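Histone-lysine N-methyltransferase, H3 lysine-9 specific SUVH4 (Arabidopsis thaliana, PDB 4QEO) methylates histone H3 on the lysine that marks repressed chromatin, using S-adenosyl-L-methionine, and binds methylated DNA, coupling DNA methylation to the histone mark for transcriptional repression. Local coordinates at residues C173-T178 and E373-A377; A305-L309 and F332-C338; F314-D318 and V345-S349; I385-T391 and P443-A449. One frame throughout, in Å; residues are numbered along the deposited sequence.

Contact 1: residues C173-T178 and E373-A377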
loop_
_atom_site.group_PDB
_atom_site.type_symbol
_atom_site.label_atom_id
_atom_site.label_comp_id
_atom_site.label_asym_id
_atom_site.label_seq_id
_atom_site.Cartn_x
_atom_site.Cartn_y
_atom_site.Cartn_z
ATOM N N CYS A 173 14.219 0.240 7.060
ATOM C CA CYS A 173 13.417 -0.972 7.153
ATOM C C CYS A 173 14.253 -2.201 6.811
ATOM O O CYS A 173 14.966 -2.214 5.812
ATOM C CB CYS A 173 12.230 -0.906 6.188
ATOM S SG CYS A 173 10.983 0.296 6.612
ATOM N N LYS A 174 14.174 -3.227 7.648
ATOM C CA LYS A 174 14.693 -4.535 7.274
ATOM C C LYS A 174 13.537 -5.325 6.690
ATOM O O LYS A 174 12.888 -6.110 7.373
ATOM C CB LYS A 174 15.333 -5.256 8.462
ATOM C CG LYS A 174 14.740 -4.915 9.817
ATOM C CD LYS A 174 15.668 -5.376 10.931
ATOM C CE LYS A 174 15.508 -4.543 12.199
ATOM N NZ LYS A 174 14.323 -4.948 13.008
ATOM N N SER A 175 13.276 -5.072 5.415
ATOM C CA SER A 175 12.143 -5.650 4.718
ATOM C C SER A 175 12.645 -6.175 3.386
ATOM O O SER A 175 13.649 -5.685 2.865
ATOM C CB SER A 175 11.076 -4.580 4.481
ATOM O OG SER A 175 9.802 -5.154 4.250
ATOM N N SER A 176 11.953 -7.171 2.841
ATOM C CA SER A 176 12.322 -7.740 1.548
ATOM C C SER A 176 12.342 -6.678 0.445
ATOM O O SER A 176 13.216 -6.692 -0.422
ATOM C CB SER A 176 11.365 -8.879 1.158
ATOM O OG SER A 176 11.579 -10.048 1.940
ATOM N N TYR A 177 11.348 -5.792 0.474
ATOM C CA TYR A 177 11.080 -4.895 -0.629
ATOM C C TYR A 177 11.167 -3.414 -0.360
ATOM O O TYR A 177 11.286 -2.643 -1.271
ATOM C CB TYR A 177 9.703 -5.209 -1.169
ATOM C CG TYR A 177 9.545 -6.639 -1.568
ATOM C CD1 TYR A 177 10.478 -7.257 -2.362
ATOM C CD2 TYR A 177 8.475 -7.370 -1.154
ATOM C CE1 TYR A 177 10.337 -8.565 -2.742
ATOM C CE2 TYR A 177 8.336 -8.680 -1.517
ATOM C CZ TYR A 177 9.274 -9.273 -2.314
ATOM O OH TYR A 177 9.135 -10.570 -2.669
ATOM N N THR A 178 11.051 -3.024 0.895
ATOM C CA THR A 178 11.020 -1.608 1.243
ATOM C C THR A 178 12.218 -1.230 2.064
ATOM O O THR A 178 12.353 -1.625 3.176
ATOM C CB THR A 178 9.800 -1.320 2.089
ATOM O OG1 THR A 178 8.691 -2.061 1.591
ATOM C CG2 THR A 178 9.490 0.161 2.100
ATOM N N GLU A 373 4.789 -7.835 7.428
ATOM C CA GLU A 373 5.749 -7.038 6.681
ATOM C C GLU A 373 5.060 -6.141 5.664
ATOM O O GLU A 373 3.866 -6.278 5.398
ATOM C CB GLU A 373 6.783 -7.933 5.984
ATOM C CG GLU A 373 6.328 -9.361 5.762
ATOM C CD GLU A 373 7.335 -10.187 4.978
ATOM O OE1 GLU A 373 7.133 -11.412 4.845
ATOM O OE2 GLU A 373 8.327 -9.609 4.487
ATOM N N TYR A 374 5.836 -5.231 5.098
ATOM C CA TYR A 374 5.350 -4.294 4.098
ATOM C C TYR A 374 4.927 -5.009 2.825
ATOM O O TYR A 374 5.617 -5.914 2.363
ATOM C CB TYR A 374 6.438 -3.258 3.807
ATOM C CG TYR A 374 6.617 -2.256 4.936
ATOM C CD1 TYR A 374 5.749 -1.185 5.077
ATOM C CD2 TYR A 374 7.645 -2.390 5.865
ATOM C CE1 TYR A 374 5.901 -0.263 6.108
ATOM C CE2 TYR A 374 7.799 -1.478 6.900
ATOM C CZ TYR A 374 6.925 -0.421 7.019
ATOM O OH TYR A 374 7.079 0.491 8.044
ATOM N N ILE A 375 3.773 -4.617 2.285
ATOM C CA ILE A 375 3.288 -5.138 1.006
ATOM C C ILE A 375 3.178 -4.010 -0.033
ATOM O O ILE A 375 2.328 -3.120 0.090
ATOM C CB ILE A 375 1.921 -5.825 1.155
ATOM C CG1 ILE A 375 2.010 -6.965 2.173
ATOM C CG2 ILE A 375 1.440 -6.344 -0.195
ATOM C CD1 ILE A 375 0.711 -7.702 2.388
ATOM N N PRO A 376 4.056 -4.030 -1.050
ATOM C CA PRO A 376 4.017 -2.986 -2.078
ATOM C C PRO A 376 2.760 -3.088 -2.936
ATOM O O PRO A 376 2.281 -4.192 -3.213
ATOM C CB PRO A 376 5.265 -3.278 -2.928
ATOM C CG PRO A 376 6.153 -4.101 -2.040
ATOM C CD PRO A 376 5.206 -4.932 -1.223
ATOM N N ALA A 377 2.242 -1.941 -3.356
ATOM C CA ALA A 377 1.073 -1.886 -4.232
ATOM C C ALA A 377 1.355 -2.621 -5.535
ATOM O O ALA A 377 2.380 -2.386 -6.165
ATOM C CB ALA A 377 0.705 -0.428 -4.520
#
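This is an interdomain loop-to-loop packing contact that joins the SRA domain to the SET domain. The loop C173-T178 connects the antiparallel strands 165-172 and 180-197 of the SRA sheet, while E373-A377 bridges strands 367-371 and 380-383 of the SET domain. Neither segment is regular helix or strand, and the 306 Å² buried between them comes from side-chain van der Waals contacts.

Y374 is the centre of the interface: its side chain points toward the SRA loop and meets three of its residues. The sulfur of C173 lies 4.6 Å from the centroid of the Y374 ring, in an oblique sulfur-aromatic contact, and S175 OG approaches the ring edge, 3.9 Å from Y374 CD2. F70, also from the SRA domain, meets the same ring nearly at right angles, and V181 of strand 180-197 touches both C173 and Y374, so the tyrosine is held between SRA side chains and S493 and P494 of its own domain.

A second apolar patch forms where Y177 CB packs on P376 CG at 3.8 Å; the hydroxyl of Y177 hydrogen-bonds D321. E373 lies beside the serines, its carboxylate hydrogen-bonded to the backbone N of N356. I375 turns away, into its own domain against F355. The tightest approach of the whole interface is at T178, whose OG1 comes within 3.4 Å of Y374 CB.

Contact 2: residues A305-L309 and F332-C338. With ZN (zinc ion), chain F; ZN (zinc ion), chain G.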
loop_
_atom_site.group_PDB
_atom_site.type_symbol
_atom_site.label_atom_id
_atom_site.label_comp_id
_atom_site.label_asym_id
_atom_site.label_seq_id
_atom_site.Cartn_x
_atom_site.Cartn_y
_atom_site.Cartn_z
ATOM N N ALA A 305 3.369 -14.434 -27.362
ATOM C CA ALA A 305 1.927 -14.452 -27.612
ATOM C C ALA A 305 1.095 -14.065 -26.385
ATOM O O ALA A 305 -0.028 -13.563 -26.506
ATOM C CB ALA A 305 1.506 -15.827 -28.097
ATOM N N CYS A 306 1.624 -14.323 -25.197
ATOM C CA CYS A 306 0.849 -14.044 -23.994
ATOM C C CYS A 306 0.746 -12.515 -23.812
ATOM O O CYS A 306 -0.324 -11.968 -23.490
ATOM C CB CYS A 306 1.437 -14.791 -22.780
ATOM S SG CYS A 306 1.648 -16.638 -23.037
ATOM N N ALA A 307 1.844 -11.822 -24.096
ATOM C CA ALA A 307 1.843 -10.363 -24.123
ATOM C C ALA A 307 0.796 -9.860 -25.111
ATOM O O ALA A 307 0.016 -8.957 -24.795
ATOM C CB ALA A 307 3.213 -9.839 -24.507
ATOM N N LYS A 308 0.784 -10.458 -26.303
ATOM C CA LYS A 308 -0.179 -10.102 -27.335
ATOM C C LYS A 308 -1.604 -10.255 -26.816
ATOM O O LYS A 308 -2.467 -9.414 -27.079
ATOM C CB LYS A 308 0.023 -10.960 -28.582
ATOM C CG LYS A 308 1.339 -10.717 -29.297
ATOM C CD LYS A 308 1.407 -11.512 -30.593
ATOM C CE LYS A 308 2.674 -11.201 -31.365
ATOM N NZ LYS A 308 2.825 -9.736 -31.593
ATOM N N LEU A 309 -1.842 -11.329 -26.069
ATOM C CA LEU A 309 -3.129 -11.527 -25.419
ATOM C C LEU A 309 -3.444 -10.361 -24.487
ATOM O O LEU A 309 -4.603 -9.971 -24.344
ATOM C CB LEU A 309 -3.150 -12.835 -24.625
ATOM C CG LEU A 309 -3.445 -14.144 -25.358
ATOM C CD1 LEU A 309 -3.340 -15.314 -24.392
ATOM C CD2 LEU A 309 -4.820 -14.112 -26.024
ATOM N N PHE A 332 -3.655 -12.006 -18.640
ATOM C CA PHE A 332 -3.317 -13.253 -19.316
ATOM C C PHE A 332 -1.905 -13.684 -18.960
ATOM O O PHE A 332 -0.927 -13.151 -19.484
ATOM C CB PHE A 332 -3.433 -13.102 -20.830
ATOM C CG PHE A 332 -4.847 -12.971 -21.330
ATOM C CD1 PHE A 332 -5.618 -14.095 -21.581
ATOM C CD2 PHE A 332 -5.394 -11.725 -21.576
ATOM C CE1 PHE A 332 -6.917 -13.977 -22.061
ATOM C CE2 PHE A 332 -6.691 -11.599 -22.056
ATOM C CZ PHE A 332 -7.451 -12.730 -22.300
ATOM N N GLU A 333 -1.811 -14.648 -18.058
ATOM C CA GLU A 333 -0.527 -15.146 -17.616
ATOM C C GLU A 333 -0.061 -16.314 -18.466
ATOM O O GLU A 333 -0.864 -17.016 -19.095
ATOM C CB GLU A 333 -0.592 -15.576 -16.151
ATOM C CG GLU A 333 -0.475 -14.420 -15.163
ATOM C CD GLU A 333 -0.407 -14.872 -13.709
ATOM O OE1 GLU A 333 -0.466 -16.091 -13.438
ATOM O OE2 GLU A 333 -0.295 -14.000 -12.828
ATOM N N CYS A 334 1.250 -16.513 -18.466
ATOM C CA CYS A 334 1.839 -17.712 -19.030
ATOM C C CYS A 334 1.306 -18.938 -18.283
ATOM O O CYS A 334 0.982 -18.874 -17.088
ATOM C CB CYS A 334 3.366 -17.634 -18.974
ATOM S SG CYS A 334 4.109 -16.378 -20.091
ATOM N N GLY A 335 1.192 -20.048 -19.002
ATOM C CA GLY A 335 0.563 -21.238 -18.463
ATOM C C GLY A 335 1.357 -22.514 -18.680
ATOM O O GLY A 335 2.543 -22.469 -18.986
ATOM N N PRO A 336 0.696 -23.664 -18.514
ATOM C CA PRO A 336 1.291 -25.008 -18.555
ATOM C C PRO A 336 2.038 -25.338 -19.856
ATOM O O PRO A 336 3.024 -26.086 -19.822
ATOM C CB PRO A 336 0.070 -25.925 -18.392
ATOM C CG PRO A 336 -0.894 -25.099 -17.585
ATOM C CD PRO A 336 -0.730 -23.703 -18.136
ATOM N N HIS A 337 1.577 -24.798 -20.980
ATOM C CA HIS A 337 2.231 -25.051 -22.259
ATOM C C HIS A 337 3.232 -23.986 -22.715
ATOM O O HIS A 337 3.830 -24.127 -23.786
ATOM C CB HIS A 337 1.193 -25.319 -23.364
ATOM C CG HIS A 337 0.468 -26.613 -23.194
ATOM N ND1 HIS A 337 -0.863 -26.680 -22.841
ATOM C CD2 HIS A 337 0.900 -27.893 -23.278
ATOM C CE1 HIS A 337 -1.226 -27.946 -22.740
ATOM N NE2 HIS A 337 -0.174 -28.701 -23.002
ATOM N N CYS A 338 3.406 -22.914 -21.938
ATOM C CA CYS A 338 4.391 -21.902 -22.309
ATOM C C CYS A 338 5.809 -22.431 -22.138
ATOM O O CYS A 338 6.079 -23.231 -21.242
ATOM C CB CYS A 338 4.214 -20.605 -21.501
ATOM S SG CYS A 338 2.648 -19.774 -21.836
HETATM ZN ZN ZN F . 3.379 -17.530 -22.164
HETATM ZN ZN ZN G . 6.299 -16.564 -19.750
#
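L309 lays its CB over one face of the F332 ring, 4.1 Å from the ring centroid and 27° off its normal, a CH-pi contact at the end of the short helix. The L309 carbonyl O also comes within 3.4 Å of F332 CD2. One helical turn earlier, metal ligation takes over from apolar packing. C306 SG (2.1 Å), C334 SG (2.5 Å) and C338 SG (2.4 Å) all bind one zinc ion, with C292 as its fourth ligand. C334 SG also binds a second zinc at 2.2 Å, so it is a bridging thiolate of the triangular three-zinc cluster of the pre-SET domain. A type I turn from G335 to C338 brings the last cysteine back to the metal, and G335 N donates to C338 SG at 3.2 Å. E333 forms a salt bridge with R483, and F332 ends strand 331-332, the edge strand parallel to strand 467-473 in a sheet with 483-488 and 380-383, so the zinc-binding C334 follows directly from that sheet.

Contact 3: residues F314-D318 and V345-S349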
loop_
_atom_site.group_PDB
_atom_site.type_symbol
_atom_site.label_atom_id
_atom_site.label_comp_id
_atom_site.label_asym_id
_atom_site.label_seq_id
_atom_site.Cartn_x
_atom_site.Cartn_y
_atom_site.Cartn_z
ATOM N N PHE A 314 3.245 -6.412 -21.374
ATOM C CA PHE A 314 3.221 -7.170 -20.132
ATOM C C PHE A 314 2.521 -6.397 -19.016
ATOM O O PHE A 314 2.823 -5.227 -18.777
ATOM C CB PHE A 314 4.634 -7.569 -19.714
ATOM C CG PHE A 314 5.284 -8.514 -20.671
ATOM C CD1 PHE A 314 4.968 -9.864 -20.647
ATOM C CD2 PHE A 314 6.189 -8.054 -21.616
ATOM C CE1 PHE A 314 5.555 -10.748 -21.544
ATOM C CE2 PHE A 314 6.785 -8.934 -22.509
ATOM C CZ PHE A 314 6.464 -10.281 -22.472
ATOM N N PRO A 315 1.556 -7.055 -18.359
ATOM C CA PRO A 315 0.774 -6.462 -17.269
ATOM C C PRO A 315 1.581 -6.358 -15.977
ATOM O O PRO A 315 1.247 -5.540 -15.118
ATOM C CB PRO A 315 -0.409 -7.430 -17.121
ATOM C CG PRO A 315 0.115 -8.741 -17.632
ATOM C CD PRO A 315 1.056 -8.389 -18.749
ATOM N N TYR A 316 2.636 -7.158 -15.851
ATOM C CA TYR A 316 3.476 -7.123 -14.661
ATOM C C TYR A 316 4.814 -6.503 -14.968
ATOM O O TYR A 316 5.334 -6.661 -16.074
ATOM C CB TYR A 316 3.738 -8.519 -14.102
ATOM C CG TYR A 316 2.514 -9.294 -13.677
ATOM C CD1 TYR A 316 1.846 -8.991 -12.493
ATOM C CD2 TYR A 316 2.055 -10.362 -14.440
ATOM C CE1 TYR A 316 0.740 -9.711 -12.094
ATOM C CE2 TYR A 316 0.948 -11.090 -14.055
ATOM C CZ TYR A 316 0.297 -10.767 -12.883
ATOM O OH TYR A 316 -0.799 -11.504 -12.507
ATOM N N VAL A 317 5.370 -5.811 -13.974
ATOM C CA VAL A 317 6.727 -5.313 -14.056
ATOM C C VAL A 317 7.600 -6.158 -13.133
ATOM O O VAL A 317 7.133 -6.677 -12.118
ATOM C CB VAL A 317 6.817 -3.800 -13.696
ATOM C CG1 VAL A 317 6.596 -3.571 -12.212
ATOM C CG2 VAL A 317 8.146 -3.224 -14.144
ATOM N N ASP A 318 8.864 -6.311 -13.505
ATOM C CA ASP A 318 9.787 -7.163 -12.771
ATOM C C ASP A 318 10.413 -6.399 -11.625
ATOM O O ASP A 318 11.581 -6.012 -11.689
ATOM C CB ASP A 318 10.892 -7.671 -13.702
ATOM C CG ASP A 318 11.794 -8.687 -13.029
ATOM O OD1 ASP A 318 11.412 -9.188 -11.952
ATOM O OD2 ASP A 318 12.875 -8.993 -13.577
ATOM N N VAL A 345 8.086 -13.385 -15.392
ATOM C CA VAL A 345 7.366 -12.324 -14.676
ATOM C C VAL A 345 5.881 -12.367 -15.042
ATOM O O VAL A 345 5.008 -11.980 -14.248
ATOM C CB VAL A 345 8.001 -10.943 -14.926
ATOM C CG1 VAL A 345 7.333 -9.865 -14.074
ATOM C CG2 VAL A 345 9.477 -11.001 -14.592
ATOM N N ASN A 346 5.592 -12.916 -16.221
ATOM C CA ASN A 346 4.204 -13.104 -16.613
ATOM C C ASN A 346 3.562 -14.341 -15.972
ATOM O O ASN A 346 2.484 -14.762 -16.367
ATOM C CB ASN A 346 4.026 -13.092 -18.131
ATOM C CG ASN A 346 2.628 -12.666 -18.541
ATOM O OD1 ASN A 346 2.070 -11.731 -17.979
ATOM N ND2 ASN A 346 2.038 -13.383 -19.490
ATOM N N ARG A 347 4.229 -14.897 -14.967
ATOM C CA ARG A 347 3.607 -15.854 -14.069
ATOM C C ARG A 347 3.514 -15.279 -12.645
ATOM O O ARG A 347 3.435 -16.039 -11.685
ATOM C CB ARG A 347 4.416 -17.158 -14.039
ATOM C CG ARG A 347 4.569 -17.851 -15.402
ATOM C CD ARG A 347 5.436 -19.090 -15.266
ATOM N NE ARG A 347 5.583 -19.865 -16.502
ATOM C CZ ARG A 347 4.751 -20.832 -16.882
ATOM N NH1 ARG A 347 3.684 -21.120 -16.154
ATOM N NH2 ARG A 347 4.978 -21.512 -18.002
ATOM N N THR A 348 3.528 -13.952 -12.508
ATOM C CA THR A 348 3.535 -13.332 -11.165
ATOM C C THR A 348 2.614 -13.946 -10.086
ATOM O O THR A 348 3.090 -14.269 -8.997
ATOM C CB THR A 348 3.355 -11.808 -11.245
ATOM O OG1 THR A 348 4.518 -11.244 -11.858
ATOM C CG2 THR A 348 3.169 -11.185 -9.840
ATOM N N SER A 349 1.329 -14.158 -10.384
ATOM C CA SER A 349 0.413 -14.653 -9.348
ATOM C C SER A 349 0.544 -16.146 -9.044
ATOM O O SER A 349 -0.116 -16.661 -8.139
ATOM C CB SER A 349 -1.043 -14.318 -9.681
ATOM O OG SER A 349 -1.544 -15.181 -10.676
#
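Y316, V345 and N346 bury the most surface here. Y316, on the short strand 316-317, directs its ring across the 3-10 segment that begins at V345. T348 CB sits over the ring face, 3.3 Å from the centroid and 8° off the normal, in a close CH-pi contact; T348 OG1 also donates to V345 O at 2.5 Å, which ties the threonine back to the start of that segment. V345 packs on the strand side, its CG1 3.8 Å from Y316 CB and its CG2 3.6 Å from D318 CG. N346 lies beside the prolyl ring, with its OD1 3.6 Å from P315 CD and near the edge of the Y316 ring, while its ND2 hydrogen-bonds the carbonyl of F332. The polar end of S349 turns elsewhere, to E333 and R483. V317 faces the other way, onto helix 10-30. The arrangement belongs to the pre-SET domain: the N346 side chain lies about 4 Å from a bound zinc and touches C306 and C334, so this packing adjoins the cysteine-zinc cluster.

Contact 4: residues I385-T391 and P443-A449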
loop_
_atom_site.group_PDB
_atom_site.type_symbol
_atom_site.label_atom_id
_atom_site.label_comp_id
_atom_site.label_asym_id
_atom_site.label_seq_id
_atom_site.Cartn_x
_atom_site.Cartn_y
_atom_site.Cartn_z
ATOM N N ILE A 385 -8.581 -19.769 -3.450
ATOM C CA ILE A 385 -8.644 -21.218 -3.676
ATOM C C ILE A 385 -9.755 -21.900 -2.859
ATOM O O ILE A 385 -9.976 -21.579 -1.688
ATOM C CB ILE A 385 -7.282 -21.880 -3.343
ATOM C CG1 ILE A 385 -6.161 -21.282 -4.208
ATOM C CG2 ILE A 385 -7.341 -23.402 -3.524
ATOM C CD1 ILE A 385 -6.277 -21.603 -5.684
ATOM N N GLY A 386 -10.446 -22.842 -3.487
ATOM C CA GLY A 386 -11.513 -23.603 -2.854
ATOM C C GLY A 386 -11.986 -24.667 -3.834
ATOM O O GLY A 386 -11.249 -25.016 -4.765
ATOM N N VAL A 387 -13.202 -25.177 -3.642
ATOM C CA VAL A 387 -13.784 -26.134 -4.581
ATOM C C VAL A 387 -14.625 -25.407 -5.619
ATOM O O VAL A 387 -15.625 -24.786 -5.277
ATOM C CB VAL A 387 -14.694 -27.162 -3.880
ATOM C CG1 VAL A 387 -15.287 -28.134 -4.909
ATOM C CG2 VAL A 387 -13.926 -27.922 -2.828
ATOM N N VAL A 388 -14.229 -25.486 -6.885
ATOM C CA VAL A 388 -14.998 -24.848 -7.951
ATOM C C VAL A 388 -16.287 -25.620 -8.222
ATOM O O VAL A 388 -16.246 -26.769 -8.663
ATOM C CB VAL A 388 -14.208 -24.760 -9.256
ATOM C CG1 VAL A 388 -15.061 -24.110 -10.333
ATOM C CG2 VAL A 388 -12.916 -23.976 -9.046
ATOM N N ARG A 389 -17.421 -24.982 -7.949
ATOM C CA ARG A 389 -18.733 -25.600 -8.119
ATOM C C ARG A 389 -19.583 -24.787 -9.090
ATOM O O ARG A 389 -19.309 -23.608 -9.353
ATOM C CB ARG A 389 -19.471 -25.705 -6.775
ATOM C CG ARG A 389 -18.672 -26.326 -5.630
ATOM C CD ARG A 389 -19.576 -26.726 -4.456
ATOM N NE ARG A 389 -18.817 -27.284 -3.336
ATOM C CZ ARG A 389 -18.506 -28.572 -3.197
ATOM N NH1 ARG A 389 -18.894 -29.457 -4.105
ATOM N NH2 ARG A 389 -17.807 -28.979 -2.145
ATOM N N ARG A 390 -20.610 -25.428 -9.633
ATOM C CA ARG A 390 -21.641 -24.715 -10.374
ATOM C C ARG A 390 -22.473 -23.935 -9.368
ATOM O O ARG A 390 -22.812 -24.452 -8.302
ATOM C CB ARG A 390 -22.521 -25.697 -11.145
ATOM C CG ARG A 390 -22.473 -25.540 -12.654
ATOM C CD ARG A 390 -22.775 -26.868 -13.338
ATOM N NE ARG A 390 -23.649 -27.719 -12.534
ATOM C CZ ARG A 390 -24.950 -27.882 -12.753
ATOM N NH1 ARG A 390 -25.539 -27.255 -13.765
ATOM N NH2 ARG A 390 -25.663 -28.678 -11.966
ATOM N N THR A 391 -22.784 -22.687 -9.699
ATOM C CA THR A 391 -23.556 -21.829 -8.806
ATOM C C THR A 391 -24.939 -22.403 -8.504
ATOM O O THR A 391 -25.410 -22.315 -7.372
ATOM C CB THR A 391 -23.700 -20.406 -9.369
ATOM O OG1 THR A 391 -24.089 -20.475 -10.748
ATOM C CG2 THR A 391 -22.376 -19.661 -9.249
ATOM N N PRO A 443 -23.869 -15.630 -13.006
ATOM C CA PRO A 443 -22.549 -16.276 -12.997
ATOM C C PRO A 443 -22.695 -17.786 -12.892
ATOM O O PRO A 443 -23.330 -18.271 -11.958
ATOM C CB PRO A 443 -21.887 -15.717 -11.729
ATOM C CG PRO A 443 -22.661 -14.473 -11.397
ATOM C CD PRO A 443 -24.061 -14.734 -11.854
ATOM N N GLU A 444 -22.120 -18.520 -13.837
ATOM C CA GLU A 444 -22.297 -19.965 -13.873
ATOM C C GLU A 444 -21.512 -20.674 -12.782
ATOM O O GLU A 444 -21.938 -21.713 -12.272
ATOM C CB GLU A 444 -21.906 -20.530 -15.240
ATOM C CG GLU A 444 -23.015 -21.345 -15.899
ATOM C CD GLU A 444 -22.516 -22.222 -17.031
ATOM O OE1 GLU A 444 -22.118 -21.677 -18.083
ATOM O OE2 GLU A 444 -22.522 -23.461 -16.869
ATOM N N PHE A 445 -20.366 -20.108 -12.421
ATOM C CA PHE A 445 -19.431 -20.825 -11.572
ATOM C C PHE A 445 -18.958 -20.026 -10.362
ATOM O O PHE A 445 -18.941 -18.788 -10.368
ATOM C CB PHE A 445 -18.237 -21.296 -12.399
ATOM C CG PHE A 445 -18.610 -22.115 -13.614
ATOM C CD1 PHE A 445 -19.070 -23.420 -13.482
ATOM C CD2 PHE A 445 -18.466 -21.588 -14.890
ATOM C CE1 PHE A 445 -19.396 -24.179 -14.602
ATOM C CE2 PHE A 445 -18.786 -22.336 -16.010
ATOM C CZ PHE A 445 -19.253 -23.638 -15.868
ATOM N N CYS A 446 -18.574 -20.752 -9.317
ATOM C CA CYS A 446 -18.101 -20.120 -8.096
ATOM C C CYS A 446 -17.040 -20.973 -7.423
ATOM O O CYS A 446 -16.873 -22.148 -7.748
ATOM C CB CYS A 446 -19.261 -19.903 -7.127
ATOM S SG CYS A 446 -20.096 -21.436 -6.611
ATOM N N ILE A 447 -16.338 -20.362 -6.478
ATOM C CA ILE A 447 -15.318 -21.014 -5.683
ATOM C C ILE A 447 -15.842 -21.137 -4.264
ATOM O O ILE A 447 -16.037 -20.135 -3.584
ATOM C CB ILE A 447 -14.021 -20.172 -5.651
ATOM C CG1 ILE A 447 -13.543 -19.864 -7.076
ATOM C CG2 ILE A 447 -12.937 -20.887 -4.856
ATOM C CD1 ILE A 447 -12.374 -18.877 -7.129
ATOM N N ASP A 448 -16.077 -22.369 -3.829
ATOM C CA ASP A 448 -16.601 -22.648 -2.496
ATOM C C ASP A 448 -15.476 -23.029 -1.541
ATOM O O ASP A 448 -14.970 -24.157 -1.571
ATOM C CB ASP A 448 -17.652 -23.763 -2.574
ATOM C CG ASP A 448 -18.063 -24.300 -1.208
ATOM O OD1 ASP A 448 -17.896 -23.600 -0.180
ATOM O OD2 ASP A 448 -18.572 -25.439 -1.176
ATOM N N ALA A 449 -15.100 -22.086 -0.686
ATOM C CA ALA A 449 -14.079 -22.339 0.321
ATOM C C ALA A 449 -14.710 -22.634 1.679
ATOM O O ALA A 449 -14.090 -22.416 2.723
ATOM C CB ALA A 449 -13.119 -21.170 0.411
#
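P443 opens the second segment, and its carbonyl O accepts a hydrogen bond from T391 OG1 at 2.6 Å. E444 O takes the T391 backbone N at 2.9 Å, so T391 is held twice, just past the last bridged pair, R390 with F445. F445 pairs with R390 as a non-hydrogen-bonded antiparallel pair whose side chains diverge, although R390 CG still lies 3.9 Å from F445 CE1; R390 NH2 forms a salt bridge with D393. C446 forms a hydrogen-bonded pair with R389: R389 N to C446 O and C446 N to R389 O are both 2.9 Å. I447 faces V388 in the next non-hydrogen-bonded pair, and its CG2 reaches G386 N at 3.4 Å. G386 has to be small here, because a CB would clash with D448 O. D448 makes two more 2.9 Å backbone bonds, from V387 N to D448 O and from D448 N to V387 O, and its OD2 forms a salt bridge with R389 NE at 2.9 Å across the sheet face that also carries V387 and C446; OD1 accepts a hydrogen bond from G450 N. A449 ends the segment near R457 and Y402, predicted cofactor-binding residues. Together the strands form the antiparallel centre of a four-stranded SET-domain sheet, flanked by strand 278-279 beside 387-390 and by strand 403-405 beside 445-448.

How the contacts relate
Contacts 2 and 3 form one continuous piece of the pre-SET domain: their segments alternate along the chain, and E333 OE2 of contact 2 lies 2.6 Å from Y316 OH and 2.8 Å from S349 OG of contact 3. Contact 2 relies on zinc ligation, contact 3 on aromatic and aliphatic packing. Both are nested in the long chain loop closed by contact 1, which joins two domains through side-chain packing between two loops. Contact 4 follows, touches none of the others, and is the one built on backbone hydrogen bonds. All four are partly buried, but the centre of contact 1 is about 10 Å from the centre of the chain, that of contact 4 about 29 Å.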